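Local coordinates for protein beta-agarase D (PDB 4ASM) that hydrolyses the beta-1,4-galactosidic linkages of agarose at random with retention of anomeric configuration, here represented by its family GH16 catalytic domain, at residues I221-R232 with F236-N247; W259-V267 with Q283-A294. One frame throughout, in Å; residues are numbered along the deposited sequence.

Contact 1 (221-232 with 236-247) is largely buried and holds three consecutive antiparallel strands, 220-229, 232-237 and 240-246, whereas contact 2 (259-267 with 283-294) lies farther out and is only partly buried. Through strand 249-253 the two belong to the same run of antiparallel strands, and their centres are about 17 Å apart. A salt bridge between Arg-232 and Asp-246 marks the first, with Arg-222 paired to Glu-136 outside the contact; the second relies on tyrosine rings, a helix start and bridging waters. They touch where the ring of Trp-259 packs on the backbone of Met-241 and Val-242, and where Leu-291 reaches Arg-232.

Contact 1 (I221-R232 with F236-N247); sequences IRIGVNWVSPTR and FVDGQMVRILDN
Arg-232 meets Asp-246 in a salt bridge, NH1 lying 2.9 Å from OD2. The carboxylate oxygen is approached on its anti lone pair and sits close to the guanidinium plane, yet the two flat groups stand nearly perpendicular, 86° apart. With CG anti to the backbone N (chi1 -178°) and the chain extended as far as NE, Arg-232 runs past Asp-246 and lays one guanidinium face on Ile-244, whose CG2 is centred 3.8 Å above it. Glu-234 takes NE and Lys-295 pairs with the other oxygen of Asp-246, so opposite charges alternate in this row and probably offset one another. Next to the pair, the backbone N of Asn-247 bonds to Thr-231 O, while the amide ND2 reaches Thr-231 OG1 only weakly.

These strands belong to the antiparallel beta-sandwich (jelly roll) of family GH16: a hairpin joins strands 220-229 and 232-237, and a type I' turn from Val-237 to Gln-240 leads into strand 240-246. Ile-223 of strand 220-229 packs against Met-164 of strand 159-166, its side chain about 8 Å from that of Glu-165, the probable proton donor.

Phe-236 pairs with Gly-224 through two backbone bonds, and its ring presents an edge to that strand: Gly-224 O lies in the ring plane, and CE1 is 3.7 Å from Asn-226 CB. Its neighbour Val-237 stands beside Ile-223, pointing the same way. At the turn, Asp-238 receives Arg-222 N on OD1 at 2.9 Å, almost in line with the C-O bond, and returns its own N to Arg-222 O at 2.7 Å. The guanidinium of Arg-222, bent at chi3 (-74°), bridges to Glu-136 and lies over the turn, with Gly-239 N off-centre above one face and NH2 3.4 Å from Gly-239 CA.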
loop_
_atom_site.group_PDB
_atom_site.type_symbol
_atom_site.label_atom_id
_atom_site.label_comp_id
_atom_site.label_asym_id
_atom_site.label_seq_id
_atom_site.Cartn_x
_atom_site.Cartn_y
_atom_site.Cartn_z
ATOM N N ILE A 221 5.414 0.522 -13.356
ATOM C CA ILE A 221 5.018 1.878 -13.047
ATOM C C ILE A 221 5.982 2.441 -12.005
ATOM O O ILE A 221 6.691 1.687 -11.315
ATOM C CB ILE A 221 3.563 1.942 -12.508
ATOM C CG1 ILE A 221 3.405 1.186 -11.184
ATOM C CG2 ILE A 221 2.554 1.380 -13.537
ATOM C CD1 ILE A 221 2.010 1.452 -10.525
ATOM N N ARG A 222 6.010 3.765 -11.885
ATOM C CA ARG A 222 6.578 4.413 -10.707
ATOM C C ARG A 222 5.417 4.876 -9.851
ATOM O O ARG A 222 4.470 5.490 -10.356
ATOM C CB ARG A 222 7.413 5.629 -11.098
ATOM C CG ARG A 222 8.698 5.283 -11.777
ATOM C CD ARG A 222 9.544 6.529 -11.814
ATOM N NE ARG A 222 9.106 7.521 -12.796
ATOM C CZ ARG A 222 8.851 8.813 -12.551
ATOM N NH1 ARG A 222 8.919 9.356 -11.330
ATOM N NH2 ARG A 222 8.525 9.591 -13.573
ATOM N N ILE A 223 5.462 4.571 -8.567
ATOM C CA ILE A 223 4.378 4.996 -7.671
ATOM C C ILE A 223 4.993 5.442 -6.347
ATOM O O ILE A 223 5.891 4.784 -5.818
ATOM C CB ILE A 223 3.298 3.897 -7.513
ATOM C CG1 ILE A 223 2.121 4.376 -6.646
ATOM C CG2 ILE A 223 3.898 2.590 -7.001
ATOM C CD1 ILE A 223 0.877 3.495 -6.833
ATOM N N GLY A 224 4.488 6.541 -5.815
ATOM C CA GLY A 224 5.072 7.095 -4.591
ATOM C C GLY A 224 4.085 7.902 -3.798
ATOM O O GLY A 224 3.049 8.313 -4.316
ATOM N N VAL A 225 4.417 8.108 -2.534
ATOM C CA VAL A 225 3.663 8.991 -1.660
ATOM C C VAL A 225 4.572 10.045 -1.059
ATOM O O VAL A 225 5.679 9.726 -0.593
ATOM C CB VAL A 225 2.895 8.216 -0.549
ATOM C CG1 VAL A 225 2.037 9.150 0.282
ATOM C CG2 VAL A 225 2.008 7.226 -1.156
ATOM N N ASN A 226 4.104 11.293 -1.097
ATOM C CA ASN A 226 4.764 12.378 -0.386
ATOM C C ASN A 226 3.982 12.587 0.897
ATOM O O ASN A 226 2.818 13.029 0.877
ATOM C CB ASN A 226 4.809 13.648 -1.247
ATOM C CG ASN A 226 5.604 14.778 -0.588
ATOM O OD1 ASN A 226 6.469 14.542 0.257
ATOM N ND2 ASN A 226 5.282 16.020 -0.962
ATOM N N TRP A 227 4.594 12.180 2.013
ATOM C CA TRP A 227 4.003 12.334 3.332
ATOM C C TRP A 227 4.479 13.685 3.847
ATOM O O TRP A 227 5.623 13.851 4.291
ATOM C CB TRP A 227 4.416 11.160 4.223
ATOM C CG TRP A 227 3.886 11.205 5.615
ATOM C CD1 TRP A 227 2.927 12.044 6.124
ATOM C CD2 TRP A 227 4.274 10.336 6.685
ATOM N NE1 TRP A 227 2.716 11.758 7.458
ATOM C CE2 TRP A 227 3.538 10.719 7.821
ATOM C CE3 TRP A 227 5.184 9.275 6.789
ATOM C CZ2 TRP A 227 3.683 10.074 9.048
ATOM C CZ3 TRP A 227 5.338 8.656 7.988
ATOM C CH2 TRP A 227 4.585 9.042 9.107
ATOM N N VAL A 228 3.603 14.670 3.699
ATOM C CA VAL A 228 3.962 16.072 3.854
ATOM C C VAL A 228 3.973 16.477 5.323
ATOM O O VAL A 228 4.882 17.201 5.781
ATOM C CB VAL A 228 2.955 16.961 3.068
ATOM C CG1 VAL A 228 3.230 18.457 3.297
ATOM C CG2 VAL A 228 3.053 16.641 1.609
ATOM N N SER A 229 2.970 16.011 6.059
ATOM C CA SER A 229 2.716 16.495 7.403
ATOM C C SER A 229 1.838 15.493 8.121
ATOM O O SER A 229 1.444 14.484 7.533
ATOM C CB SER A 229 1.991 17.838 7.307
ATOM O OG SER A 229 0.658 17.609 6.868
ATOM N N PRO A 230 1.490 15.764 9.384
ATOM C CA PRO A 230 0.510 14.900 10.053
ATOM C C PRO A 230 -0.827 14.743 9.311
ATOM O O PRO A 230 -1.554 13.786 9.547
ATOM C CB PRO A 230 0.294 15.605 11.400
ATOM C CG PRO A 230 1.598 16.283 11.650
ATOM C CD PRO A 230 2.029 16.792 10.298
ATOM N N THR A 231 -1.122 15.654 8.391
ATOM C CA THR A 231 -2.475 15.729 7.929
ATOM C C THR A 231 -2.556 15.730 6.377
ATOM O O THR A 231 -3.641 15.750 5.807
ATOM C CB THR A 231 -3.043 16.939 8.726
ATOM O OG1 THR A 231 -4.090 16.568 9.653
ATOM C CG2 THR A 231 -3.211 18.140 7.954
ATOM N N ARG A 232 -1.409 15.594 5.707
ATOM C CA ARG A 232 -1.386 15.666 4.226
ATOM C C ARG A 232 -0.536 14.588 3.554
ATOM O O ARG A 232 0.644 14.413 3.904
ATOM C CB ARG A 232 -0.972 17.052 3.714
ATOM C CG ARG A 232 -0.987 17.189 2.171
ATOM C CD ARG A 232 -0.676 18.617 1.793
ATOM N NE ARG A 232 -0.418 18.856 0.368
ATOM C CZ ARG A 232 -1.078 19.730 -0.397
ATOM N NH1 ARG A 232 -2.119 20.407 0.087
ATOM N NH2 ARG A 232 -0.695 19.909 -1.659
ATOM N N PHE A 236 1.546 9.802 -6.386
ATOM C CA PHE A 236 2.144 10.018 -7.712
ATOM C C PHE A 236 2.241 8.696 -8.441
ATOM O O PHE A 236 2.632 7.686 -7.847
ATOM C CB PHE A 236 3.562 10.593 -7.567
ATOM C CG PHE A 236 3.605 11.884 -6.816
ATOM C CD1 PHE A 236 3.570 11.886 -5.418
ATOM C CD2 PHE A 236 3.660 13.100 -7.482
ATOM C CE1 PHE A 236 3.575 13.081 -4.695
ATOM C CE2 PHE A 236 3.665 14.307 -6.754
ATOM C CZ PHE A 236 3.636 14.285 -5.367
ATOM N N VAL A 237 1.875 8.702 -9.727
ATOM C CA VAL A 237 2.010 7.539 -10.601
ATOM C C VAL A 237 2.683 8.011 -11.872
ATOM O O VAL A 237 2.223 8.968 -12.523
ATOM C CB VAL A 237 0.649 6.891 -10.934
ATOM C CG1 VAL A 237 0.850 5.704 -11.895
ATOM C CG2 VAL A 237 -0.012 6.402 -9.661
ATOM N N ASP A 238 3.784 7.349 -12.201
ATOM C CA ASP A 238 4.572 7.677 -13.392
ATOM C C ASP A 238 4.921 9.173 -13.480
ATOM O O ASP A 238 4.841 9.807 -14.550
ATOM C CB ASP A 238 3.854 7.168 -14.646
ATOM C CG ASP A 238 3.871 5.658 -14.749
ATOM O OD1 ASP A 238 4.711 5.016 -14.092
ATOM O OD2 ASP A 238 3.019 5.099 -15.476
ATOM N N GLY A 239 5.293 9.741 -12.340
ATOM C CA GLY A 239 5.737 11.121 -12.291
ATOM C C GLY A 239 4.656 12.189 -12.214
ATOM O O GLY A 239 4.954 13.375 -12.169
ATOM N N GLN A 240 3.395 11.765 -12.222
ATOM C CA GLN A 240 2.264 12.692 -12.227
ATOM C C GLN A 240 1.586 12.636 -10.868
ATOM O O GLN A 240 1.313 11.553 -10.376
ATOM C CB GLN A 240 1.274 12.272 -13.317
ATOM C CG GLN A 240 0.050 13.168 -13.444
ATOM C CD GLN A 240 -1.007 12.574 -14.368
ATOM O OE1 GLN A 240 -1.436 11.413 -14.231
ATOM N NE2 GLN A 240 -1.457 13.392 -15.303
ATOM N N MET A 241 1.319 13.788 -10.260
ATOM C CA MET A 241 0.536 13.811 -9.036
ATOM C C MET A 241 -0.896 13.389 -9.376
ATOM O O MET A 241 -1.496 13.942 -10.307
ATOM C CB MET A 241 0.543 15.184 -8.368
ATOM C CG MET A 241 0.047 15.080 -6.952
ATOM S SD MET A 241 0.018 16.626 -6.062
ATOM C CE MET A 241 1.684 17.173 -6.228
ATOM N N VAL A 242 -1.435 12.414 -8.642
ATOM C CA VAL A 242 -2.776 11.901 -8.964
ATOM C C VAL A 242 -3.804 12.037 -7.840
ATOM O O VAL A 242 -4.996 11.887 -8.078
ATOM C CB VAL A 242 -2.737 10.430 -9.444
ATOM C CG1 VAL A 242 -1.983 10.317 -10.774
ATOM C CG2 VAL A 242 -2.126 9.498 -8.375
ATOM N N ARG A 243 -3.351 12.303 -6.618
ATOM C CA ARG A 243 -4.270 12.410 -5.487
ATOM C C ARG A 243 -3.637 13.160 -4.321
ATOM O O ARG A 243 -2.441 13.035 -4.078
ATOM C CB ARG A 243 -4.706 11.020 -4.999
ATOM C CG ARG A 243 -5.809 11.074 -3.929
ATOM C CD ARG A 243 -6.548 9.783 -3.903
ATOM N NE ARG A 243 -7.213 9.484 -2.634
ATOM C CZ ARG A 243 -8.533 9.481 -2.441
ATOM N NH1 ARG A 243 -9.377 9.823 -3.411
ATOM N NH2 ARG A 243 -9.027 9.101 -1.266
ATOM N N ILE A 244 -4.442 13.951 -3.617
ATOM C CA ILE A 244 -4.024 14.569 -2.365
ATOM C C ILE A 244 -5.106 14.296 -1.327
ATOM O O ILE A 244 -6.305 14.463 -1.620
ATOM C CB ILE A 244 -3.842 16.102 -2.474
ATOM C CG1 ILE A 244 -2.913 16.475 -3.631
ATOM C CG2 ILE A 244 -3.268 16.672 -1.159
ATOM C CD1 ILE A 244 -2.776 17.958 -3.830
ATOM N N LEU A 245 -4.694 13.871 -0.124
ATOM C CA LEU A 245 -5.559 13.871 1.056
ATOM C C LEU A 245 -5.023 14.954 1.957
ATOM O O LEU A 245 -3.826 14.982 2.276
ATOM C CB LEU A 245 -5.523 12.533 1.810
ATOM C CG LEU A 245 -6.742 11.652 1.569
ATOM C CD1 LEU A 245 -6.669 11.159 0.148
ATOM C CD2 LEU A 245 -6.832 10.505 2.529
ATOM N N ASP A 246 -5.875 15.887 2.343
ATOM C CA ASP A 246 -5.412 16.991 3.171
ATOM C C ASP A 246 -6.430 17.256 4.257
ATOM O O ASP A 246 -7.382 18.047 4.073
ATOM C CB ASP A 246 -5.143 18.235 2.315
ATOM C CG ASP A 246 -4.447 19.339 3.092
ATOM O OD1 ASP A 246 -4.684 19.448 4.320
ATOM O OD2 ASP A 246 -3.654 20.109 2.476
ATOM N N ASN A 247 -6.205 16.592 5.395
ATOM C CA ASN A 247 -7.014 16.743 6.618
ATOM C C ASN A 247 -8.458 16.231 6.486
ATOM O O ASN A 247 -8.804 15.172 7.031
ATOM C CB ASN A 247 -6.955 18.196 7.140
ATOM C CG ASN A 247 -7.564 18.351 8.513
ATOM O OD1 ASN A 247 -8.375 19.262 8.747
ATOM N ND2 ASN A 247 -7.200 17.473 9.422
HETATM O O HOH W 1 5.528 8.502 -9.628
#

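Contact 2 (W259-V267 with Q283-A294); sequences WQYTYPAGV and QKMNIASSLSDA
Tyr-263 sets one ring face against Asn-286, whose CB is 3.3 Å from CZ, while the amide plane stands 81° from the ring. CG of the tyrosine lies between its own N and carbonyl carbon (chi1 65°), which carries the ring across the neighbouring strand and lets OH accept a 3.2 Å bond from Asn-286 ND2. A water links that hydroxyl to Ile-287 O. Ala-288 CB meets the ring edge, and Ala-294 CB packs against CD1. A leucine at Tyr-263 would probably leave Asn-286 ND2 without this acceptor and open a gap between Asn-286 and Ala-294.

The ring of Tyr-261 lies against the start of the helix: Ser-290 CA sits over the centre, 3.6 Å from the ring centroid, in a CH-pi contact. On the other side of the strand, Met-285 is bent at chi2 and chi3 and crosses Thr-262 at about a right angle, its CE 3.7 Å from Thr-262 OG1.

Backbone bonds hold Tyr-263 to Asn-286 in both directions, and Ala-265 N reaches Lys-284 O at 2.9 Å. Ser-290 OG accepts Asp-293 N and Asp-293 OD2 accepts Ser-289 N, fixing the turn from strand to helix. This is an antiparallel strand pair running into an N-capped helix, at the periphery of the GH16 catalytic domain and away from the catalytic residues and the calcium site.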
loop_
_atom_site.group_PDB
_atom_site.type_symbol
_atom_site.label_atom_id
_atom_site.label_comp_id
_atom_site.label_asym_id
_atom_site.label_seq_id
_atom_site.Cartn_x
_atom_site.Cartn_y
_atom_site.Cartn_z
ATOM N N TRP A 259 -8.754 17.178 -12.602
ATOM C CA TRP A 259 -8.866 17.161 -11.125
ATOM C C TRP A 259 -10.295 17.263 -10.642
ATOM O O TRP A 259 -11.050 18.126 -11.108
ATOM C CB TRP A 259 -8.083 18.298 -10.474
ATOM C CG TRP A 259 -6.581 18.131 -10.475
ATOM C CD1 TRP A 259 -5.682 18.844 -11.215
ATOM C CD2 TRP A 259 -5.817 17.201 -9.704
ATOM N NE1 TRP A 259 -4.403 18.431 -10.948
ATOM C CE2 TRP A 259 -4.453 17.428 -10.009
ATOM C CE3 TRP A 259 -6.144 16.213 -8.765
ATOM C CZ2 TRP A 259 -3.420 16.682 -9.422
ATOM C CZ3 TRP A 259 -5.113 15.477 -8.177
ATOM C CH2 TRP A 259 -3.775 15.712 -8.519
ATOM N N GLN A 260 -10.655 16.410 -9.684
ATOM C CA GLN A 260 -11.922 16.551 -8.961
ATOM C C GLN A 260 -11.659 16.749 -7.471
ATOM O O GLN A 260 -10.881 15.994 -6.864
ATOM C CB GLN A 260 -12.846 15.372 -9.190
ATOM C CG GLN A 260 -14.206 15.610 -8.570
ATOM C CD GLN A 260 -15.190 14.533 -8.867
ATOM O OE1 GLN A 260 -16.226 14.790 -9.503
ATOM N NE2 GLN A 260 -14.914 13.339 -8.411
ATOM N N TYR A 261 -12.326 17.743 -6.877
ATOM C CA TYR A 261 -12.130 18.103 -5.467
ATOM C C TYR A 261 -13.341 17.629 -4.721
ATOM O O TYR A 261 -14.482 17.959 -5.100
ATOM C CB TYR A 261 -11.992 19.628 -5.314
ATOM C CG TYR A 261 -10.956 20.195 -6.238
ATOM C CD1 TYR A 261 -9.601 20.224 -5.877
ATOM C CD2 TYR A 261 -11.318 20.664 -7.505
ATOM C CE1 TYR A 261 -8.630 20.698 -6.752
ATOM C CE2 TYR A 261 -10.361 21.163 -8.384
ATOM C CZ TYR A 261 -9.022 21.158 -8.006
ATOM O OH TYR A 261 -8.081 21.650 -8.874
ATOM N N THR A 262 -13.115 16.823 -3.690
ATOM C CA THR A 262 -14.226 16.238 -2.963
ATOM C C THR A 262 -14.017 16.239 -1.457
ATOM O O THR A 262 -12.922 16.465 -0.971
ATOM C CB THR A 262 -14.513 14.786 -3.421
ATOM O OG1 THR A 262 -13.342 13.995 -3.181
ATOM C CG2 THR A 262 -14.910 14.709 -4.913
ATOM N N TYR A 263 -15.094 16.016 -0.722
ATOM C CA TYR A 263 -14.999 15.900 0.736
ATOM C C TYR A 263 -16.180 15.029 1.217
ATOM O O TYR A 263 -17.169 14.849 0.492
ATOM C CB TYR A 263 -14.994 17.295 1.399
ATOM C CG TYR A 263 -16.290 18.029 1.184
ATOM C CD1 TYR A 263 -16.499 18.782 0.019
ATOM C CD2 TYR A 263 -17.325 17.930 2.107
ATOM C CE1 TYR A 263 -17.712 19.408 -0.212
ATOM C CE2 TYR A 263 -18.538 18.559 1.888
ATOM C CZ TYR A 263 -18.722 19.301 0.725
ATOM O OH TYR A 263 -19.934 19.923 0.469
ATOM N N PRO A 264 -16.071 14.448 2.420
ATOM C CA PRO A 264 -17.124 13.559 2.923
ATOM C C PRO A 264 -18.483 14.235 3.094
ATOM O O PRO A 264 -18.578 15.327 3.690
ATOM C CB PRO A 264 -16.570 13.090 4.279
ATOM C CG PRO A 264 -15.071 13.279 4.164
ATOM C CD PRO A 264 -14.916 14.535 3.335
ATOM N N ALA A 265 -19.512 13.588 2.550
ATOM C CA ALA A 265 -20.888 14.085 2.653
ATOM C C ALA A 265 -21.502 13.776 4.016
ATOM O O ALA A 265 -22.376 14.501 4.484
ATOM C CB ALA A 265 -21.741 13.521 1.545
ATOM N N GLY A 266 -21.095 12.680 4.650
ATOM C CA GLY A 266 -21.669 12.350 5.939
ATOM C C GLY A 266 -21.126 11.101 6.585
ATOM O O GLY A 266 -20.650 10.171 5.906
ATOM N N VAL A 267 -21.196 11.103 7.914
ATOM C CA VAL A 267 -20.922 9.938 8.731
ATOM C C VAL A 267 -21.938 9.942 9.847
ATOM O O VAL A 267 -22.509 10.988 10.193
ATOM C CB VAL A 267 -19.496 9.933 9.339
ATOM C CG1 VAL A 267 -18.436 9.758 8.268
ATOM C CG2 VAL A 267 -19.236 11.193 10.208
ATOM N N GLN A 283 -17.931 5.453 -0.113
ATOM C CA GLN A 283 -18.180 6.604 0.751
ATOM C C GLN A 283 -18.826 7.747 -0.048
ATOM O O GLN A 283 -18.341 8.127 -1.122
ATOM C CB GLN A 283 -16.873 7.097 1.362
ATOM C CG GLN A 283 -17.058 8.394 2.143
ATOM C CD GLN A 283 -15.793 8.933 2.753
ATOM O OE1 GLN A 283 -14.696 8.616 2.311
ATOM N NE2 GLN A 283 -15.940 9.762 3.780
ATOM N N LYS A 284 -19.944 8.271 0.457
ATOM C CA LYS A 284 -20.613 9.391 -0.210
ATOM C C LYS A 284 -19.788 10.663 -0.066
ATOM O O LYS A 284 -19.407 11.059 1.052
ATOM C CB LYS A 284 -22.028 9.594 0.353
ATOM C CG LYS A 284 -22.850 10.602 -0.441
ATOM C CD LYS A 284 -24.226 10.773 0.167
ATOM C CE LYS A 284 -25.012 11.843 -0.600
ATOM N NZ LYS A 284 -26.338 12.033 0.059
ATOM N N MET A 285 -19.498 11.291 -1.208
ATOM C CA MET A 285 -18.660 12.488 -1.230
ATOM C C MET A 285 -19.388 13.606 -1.975
ATOM O O MET A 285 -20.181 13.339 -2.897
ATOM C CB MET A 285 -17.340 12.199 -1.974
ATOM C CG MET A 285 -16.558 11.004 -1.409
ATOM S SD MET A 285 -15.875 11.310 0.224
ATOM C CE MET A 285 -14.396 12.234 -0.147
ATOM N N ASN A 286 -19.127 14.832 -1.547
ATOM C CA ASN A 286 -19.647 15.996 -2.260
ATOM C C ASN A 286 -18.548 16.633 -3.108
ATOM O O ASN A 286 -17.370 16.454 -2.843
ATOM C CB ASN A 286 -20.162 17.031 -1.258
ATOM C CG ASN A 286 -21.445 16.607 -0.571
ATOM O OD1 ASN A 286 -22.176 15.732 -1.036
ATOM N ND2 ASN A 286 -21.732 17.261 0.557
ATOM N N ILE A 287 -18.967 17.412 -4.114
ATOM C CA ILE A 287 -18.065 18.088 -5.035
ATOM C C ILE A 287 -17.771 19.500 -4.550
ATOM O O ILE A 287 -18.694 20.236 -4.139
ATOM C CB ILE A 287 -18.699 18.150 -6.444
ATOM C CG1 ILE A 287 -18.785 16.737 -7.001
ATOM C CG2 ILE A 287 -17.904 19.058 -7.401
ATOM C CD1 ILE A 287 -19.638 16.637 -8.227
ATOM N N ALA A 288 -16.492 19.856 -4.595
ATOM C CA ALA A 288 -16.056 21.222 -4.318
ATOM C C ALA A 288 -15.321 21.798 -5.530
ATOM O O ALA A 288 -15.145 21.118 -6.548
ATOM C CB ALA A 288 -15.163 21.269 -3.072
ATOM N N SER A 289 -14.914 23.057 -5.444
ATOM C CA SER A 289 -14.311 23.690 -6.607
ATOM C C SER A 289 -12.799 23.930 -6.511
ATOM O O SER A 289 -12.200 24.474 -7.441
ATOM C CB SER A 289 -15.024 24.993 -6.900
ATOM O OG SER A 289 -14.882 25.846 -5.805
ATOM N N SER A 290 -12.197 23.523 -5.387
ATOM C CA SER A 290 -10.747 23.608 -5.186
ATOM C C SER A 290 -10.487 22.847 -3.906
ATOM O O SER A 290 -11.430 22.475 -3.195
ATOM C CB SER A 290 -10.281 25.063 -5.044
ATOM O OG SER A 290 -10.755 25.613 -3.836
ATOM N N LEU A 291 -9.210 22.629 -3.602
ATOM C CA LEU A 291 -8.882 21.931 -2.366
ATOM C C LEU A 291 -9.240 22.785 -1.147
ATOM O O LEU A 291 -9.801 22.270 -0.179
ATOM C CB LEU A 291 -7.403 21.512 -2.347
ATOM C CG LEU A 291 -7.021 20.597 -1.178
ATOM C CD1 LEU A 291 -7.703 19.239 -1.251
ATOM C CD2 LEU A 291 -5.508 20.463 -1.134
ATOM N N SER A 292 -8.956 24.089 -1.218
ATOM C CA SER A 292 -9.338 25.005 -0.119
ATOM C C SER A 292 -10.852 25.073 0.075
ATOM O O SER A 292 -11.319 25.061 1.190
ATOM C CB SER A 292 -8.733 26.385 -0.314
ATOM O OG SER A 292 -7.331 26.311 -0.112
ATOM N N ASP A 293 -11.611 25.100 -1.018
ATOM C CA ASP A 293 -13.069 25.078 -0.926
ATOM C C ASP A 293 -13.560 23.804 -0.221
ATOM O O ASP A 293 -14.435 23.866 0.643
ATOM C CB ASP A 293 -13.663 25.187 -2.346
ATOM C CG ASP A 293 -15.174 25.294 -2.352
ATOM O OD1 ASP A 293 -15.729 26.182 -1.656
ATOM O OD2 ASP A 293 -15.803 24.501 -3.083
ATOM N N ALA A 294 -12.995 22.655 -0.603
ATOM C CA ALA A 294 -13.361 21.387 0.006
ATOM C C ALA A 294 -13.058 21.363 1.514
ATOM O O ALA A 294 -13.888 20.961 2.295
ATOM C CB ALA A 294 -12.645 20.246 -0.727
HETATM O O HOH W 2 -14.386 19.016 -8.278
HETATM O O HOH W 3 -20.357 20.638 -1.989
HETATM O O HOH W 4 -18.955 10.639 3.812
#